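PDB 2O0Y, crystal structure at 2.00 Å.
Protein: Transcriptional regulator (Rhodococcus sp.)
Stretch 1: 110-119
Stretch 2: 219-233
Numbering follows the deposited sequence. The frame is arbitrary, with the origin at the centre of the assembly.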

# COMPACT_ATOMS: atom_id res chain seq x y z
N THR B 110 10.67 29.76 13.77
CA THR B 110 12.01 29.26 14.15
C THR B 110 13.09 29.63 13.13
O THR B 110 14.27 29.66 13.46
CB THR B 110 12.03 27.71 14.27
OG1 THR B 110 11.59 27.16 13.03
CG2 THR B 110 11.13 27.20 15.41
N GLY B 111 12.70 29.87 11.87
CA GLY B 111 13.67 30.17 10.81
C GLY B 111 14.24 28.90 10.19
O GLY B 111 15.16 28.96 9.35
N GLU B 112 13.67 27.75 10.59
CA GLU B 112 14.13 26.44 10.13
C GLU B 112 13.09 25.71 9.29
O GLU B 112 11.87 25.99 9.42
CB GLU B 112 14.52 25.56 11.32
CG GLU B 112 15.52 26.17 12.28
CD GLU B 112 16.84 26.55 11.67
OE1 GLU B 112 17.10 26.19 10.51
OE2 GLU B 112 17.67 27.16 12.40
N THR B 113 13.57 24.82 8.42
CA THR B 113 12.71 23.94 7.63
C THR B 113 12.01 22.98 8.57
O THR B 113 12.67 22.43 9.46
CB THR B 113 13.52 23.17 6.60
OG1 THR B 113 14.00 24.11 5.60
CG2 THR B 113 12.61 22.06 5.89
N VAL B 114 10.69 22.81 8.38
CA VAL B 114 9.88 21.94 9.20
C VAL B 114 9.53 20.74 8.35
O VAL B 114 8.90 20.91 7.31
CB VAL B 114 8.60 22.63 9.64
CG1 VAL B 114 7.74 21.66 10.40
CG2 VAL B 114 8.96 23.85 10.53
N ASN B 115 9.91 19.53 8.79
CA ASN B 115 9.66 18.27 8.03
C ASN B 115 8.68 17.41 8.82
O ASN B 115 8.84 17.27 10.03
CB ASN B 115 10.98 17.48 7.94
CG ASN B 115 11.98 18.16 6.99
OD1 ASN B 115 11.61 18.56 5.89
ND2 ASN B 115 13.20 18.33 7.45
N LEU B 116 7.70 16.81 8.15
CA LEU B 116 6.82 15.87 8.83
C LEU B 116 7.26 14.52 8.32
O LEU B 116 7.12 14.24 7.12
CB LEU B 116 5.34 16.08 8.49
CG LEU B 116 4.30 15.33 9.36
CD1 LEU B 116 2.98 16.04 9.30
CD2 LEU B 116 4.02 13.96 8.79
N TYR B 117 7.78 13.67 9.20
CA TYR B 117 8.30 12.37 8.76
C TYR B 117 7.42 11.26 9.23
O TYR B 117 6.85 11.37 10.30
CB TYR B 117 9.60 12.12 9.49
CG TYR B 117 10.84 12.74 8.99
CD1 TYR B 117 11.59 12.10 8.00
CD2 TYR B 117 11.35 13.94 9.55
CE1 TYR B 117 12.80 12.65 7.56
CE2 TYR B 117 12.56 14.47 9.13
CZ TYR B 117 13.28 13.80 8.15
OH TYR B 117 14.49 14.25 7.69
N ILE B 118 7.33 10.17 8.44
CA ILE B 118 6.81 8.92 8.93
C ILE B 118 7.84 7.80 8.74
O ILE B 118 8.86 8.00 8.06
CB ILE B 118 5.49 8.56 8.15
CG1 ILE B 118 5.78 8.52 6.64
CG2 ILE B 118 4.39 9.58 8.47
CD1 ILE B 118 4.70 7.83 5.76
N ARG B 119 7.55 6.60 9.26
CA ARG B 119 8.38 5.46 9.05
C ARG B 119 7.72 4.64 7.96
O ARG B 119 6.47 4.50 7.93
CB ARG B 119 8.48 4.61 10.32
CG ARG B 119 9.33 3.37 10.20
CD ARG B 119 9.36 2.56 11.52
NE ARG B 119 8.09 1.90 11.86
CZ ARG B 119 7.62 0.79 11.29
NH1 ARG B 119 8.25 0.21 10.26
NH2 ARG B 119 6.49 0.26 11.73
N VAL B 219 2.70 6.98 18.45
CA VAL B 219 3.49 7.89 17.58
C VAL B 219 3.31 7.46 16.15
O VAL B 219 3.65 6.32 15.80
CB VAL B 219 4.99 7.86 17.99
CG1 VAL B 219 5.87 8.78 17.09
CG2 VAL B 219 5.13 8.27 19.48
N VAL B 220 2.74 8.36 15.34
CA VAL B 220 2.50 8.05 13.93
C VAL B 220 3.40 8.88 13.02
O VAL B 220 3.53 8.60 11.85
CB VAL B 220 1.03 8.29 13.52
CG1 VAL B 220 0.09 7.23 14.26
CG2 VAL B 220 0.58 9.72 13.78
N ALA B 221 4.02 9.92 13.56
CA ALA B 221 4.87 10.78 12.73
C ALA B 221 5.76 11.55 13.66
O ALA B 221 5.58 11.51 14.87
CB ALA B 221 4.02 11.74 11.87
N ALA B 222 6.74 12.26 13.10
CA ALA B 222 7.68 13.04 13.91
C ALA B 222 7.75 14.43 13.32
O ALA B 222 8.12 14.60 12.14
CB ALA B 222 9.01 12.37 13.89
N LEU B 223 7.33 15.44 14.07
CA LEU B 223 7.40 16.80 13.60
C LEU B 223 8.84 17.30 13.85
O LEU B 223 9.28 17.38 15.01
CB LEU B 223 6.42 17.67 14.36
CG LEU B 223 6.36 19.15 13.95
CD1 LEU B 223 5.70 19.27 12.53
CD2 LEU B 223 5.54 19.96 14.92
N THR B 224 9.55 17.68 12.79
CA THR B 224 10.97 17.85 12.93
C THR B 224 11.52 19.18 12.35
O THR B 224 11.23 19.52 11.22
CB THR B 224 11.66 16.67 12.24
OG1 THR B 224 11.14 15.45 12.81
CG2 THR B 224 13.18 16.69 12.47
N LEU B 225 12.40 19.86 13.12
CA LEU B 225 13.21 20.99 12.59
C LEU B 225 14.58 20.47 12.24
O LEU B 225 15.14 19.72 13.00
CB LEU B 225 13.40 22.04 13.69
CG LEU B 225 12.21 22.71 14.36
CD1 LEU B 225 12.75 23.79 15.27
CD2 LEU B 225 11.27 23.33 13.31
N GLY B 226 15.13 20.81 11.07
CA GLY B 226 16.53 20.48 10.78
C GLY B 226 17.15 21.70 10.19
O GLY B 226 16.50 22.44 9.44
N GLY B 227 18.41 21.94 10.53
CA GLY B 227 19.11 23.08 9.99
C GLY B 227 20.55 23.09 10.43
O GLY B 227 21.03 22.11 10.99
N PRO B 228 21.24 24.20 10.18
CA PRO B 228 22.63 24.33 10.58
C PRO B 228 22.81 24.32 12.10
O PRO B 228 22.06 24.98 12.82
CB PRO B 228 23.05 25.68 9.98
CG PRO B 228 21.78 26.41 9.73
CD PRO B 228 20.76 25.38 9.45
N THR B 229 23.81 23.58 12.58
CA THR B 229 24.09 23.46 14.03
C THR B 229 24.28 24.83 14.68
O THR B 229 23.85 25.07 15.81
CB THR B 229 25.31 22.58 14.23
OG1 THR B 229 24.94 21.27 13.81
CG2 THR B 229 25.83 22.57 15.70
N GLY B 230 24.84 25.76 13.92
CA GLY B 230 25.13 27.09 14.43
C GLY B 230 23.89 27.91 14.77
O GLY B 230 24.01 28.96 15.38
N ARG B 231 22.69 27.45 14.36
CA ARG B 231 21.44 28.12 14.73
C ARG B 231 20.72 27.41 15.88
O ARG B 231 19.81 27.98 16.48
CB ARG B 231 20.50 28.20 13.51
CG ARG B 231 20.93 29.32 12.53
CD ARG B 231 19.73 29.89 11.72
NE ARG B 231 19.11 28.93 10.82
CZ ARG B 231 19.45 28.80 9.54
NH1 ARG B 231 20.43 29.53 9.04
NH2 ARG B 231 18.83 27.92 8.76
N PHE B 232 21.13 26.18 16.16
CA PHE B 232 20.60 25.39 17.27
C PHE B 232 21.50 25.61 18.46
O PHE B 232 22.12 24.67 18.98
CB PHE B 232 20.54 23.90 16.92
CG PHE B 232 19.45 23.53 15.94
CD1 PHE B 232 19.54 23.90 14.60
CD2 PHE B 232 18.34 22.78 16.36
CE1 PHE B 232 18.53 23.53 13.71
CE2 PHE B 232 17.34 22.42 15.46
CZ PHE B 232 17.46 22.80 14.15
N THR B 233 21.54 26.87 18.88
CA THR B 233 22.37 27.30 19.98
C THR B 233 21.63 27.29 21.32
O THR B 233 20.41 27.30 21.35
CB THR B 233 22.85 28.74 19.77
OG1 THR B 233 21.73 29.63 19.76
CG2 THR B 233 23.64 28.90 18.47
O HOH W 1 16.61 24.71 8.14
O HOH W 2 5.26 6.63 11.02

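How does stretch 1 meet its partner before the strand begins? The CA-to-CB bond of Thr110, at the end of a helix, points toward stretch 2, and its CG2 lies 3.8 Å from CD1 of Leu225. Its OG1 turns back to accept a hydrogen bond from the backbone N of Glu112, 3.3 Å away, spanning the turn at Gly111. That turn needs positive phi, and at these backbone angles a CB would be jammed against the carbonyl O of Thr110, so glycine fits here.

What does a buried glutamate find to balance its charge? The CA-to-CB bond of Glu112 points toward stretch 2; chi1 and chi2 are both m, and its carboxylate meets the guanidinium of Arg231 in a two-pronged salt bridge: Arg231 NE donates to Glu112 OE2 at 2.8 Å, and Arg231 NH2 donates to Glu112 OE1 at 3.0 Å. Arg231 closes the 3-10 segment that begins at Thr229, and its CA-to-CB bond points toward stretch 1. Gly227 leaves space for the carboxylate; a CB there would come within 2.2 Å of Glu112 OE1, a clash. A water completes the arrangement, donating to Glu112 OE1 at 2.8 Å and to Gly226 O at 2.6 Å while accepting from Thr113 N at 3.1 Å. It links the two backbones where direct pairing is poor, for the bond from Gly226 N to Thr113 O is weak at 3.4 Å.

Where does regular antiparallel pairing take over? Val114 lies opposite Leu225 in a non-hydrogen-bonded pair, its CA 3.4 Å from Thr224 O in a CA-H...O contact. Its branched side chain serves two leucines: CG1 packs 3.8 Å from CD1 of Leu223, and CG2 packs 3.7 Å from CD2 of Leu225. At the next position Asn115 N donates to Thr224 O at 2.8 Å, nearly straight, and Thr224 N returns a bond to Asn115 O at 2.9 Å. The Asn115 side chain, on the other face of the sheet from Val114, has its OD1 satisfied elsewhere in the structure.

How do the two faces differ farther along the strand? Leu116 shares the face of Val114, Leu223 and Leu225, extending a buried aliphatic layer; its CD2 also touches CB of Ala221 at 3.8 Å. Tyr117 takes the face of Asn115, Ala222 and Thr224. Its N donates to Ala222 O at 3.1 Å and its O accepts from Ala222 N at 2.9 Å, while its ring presents an edge to Thr224, with CD2 3.6 Å from OG1. The small side chain of Ala222 sits beside that of Tyr117, their CB atoms 4.4 Å apart.

What closes the contact at its far end? Ile118 sets CG2 4.0 Å from CB of Ala221, although the end of its side chain leads away. Beyond it, Arg119 makes no direct contact; instead, a water accepts from Arg119 N at 2.9 Å and donates to Val220 O at 2.8 Å, bridging the backbones.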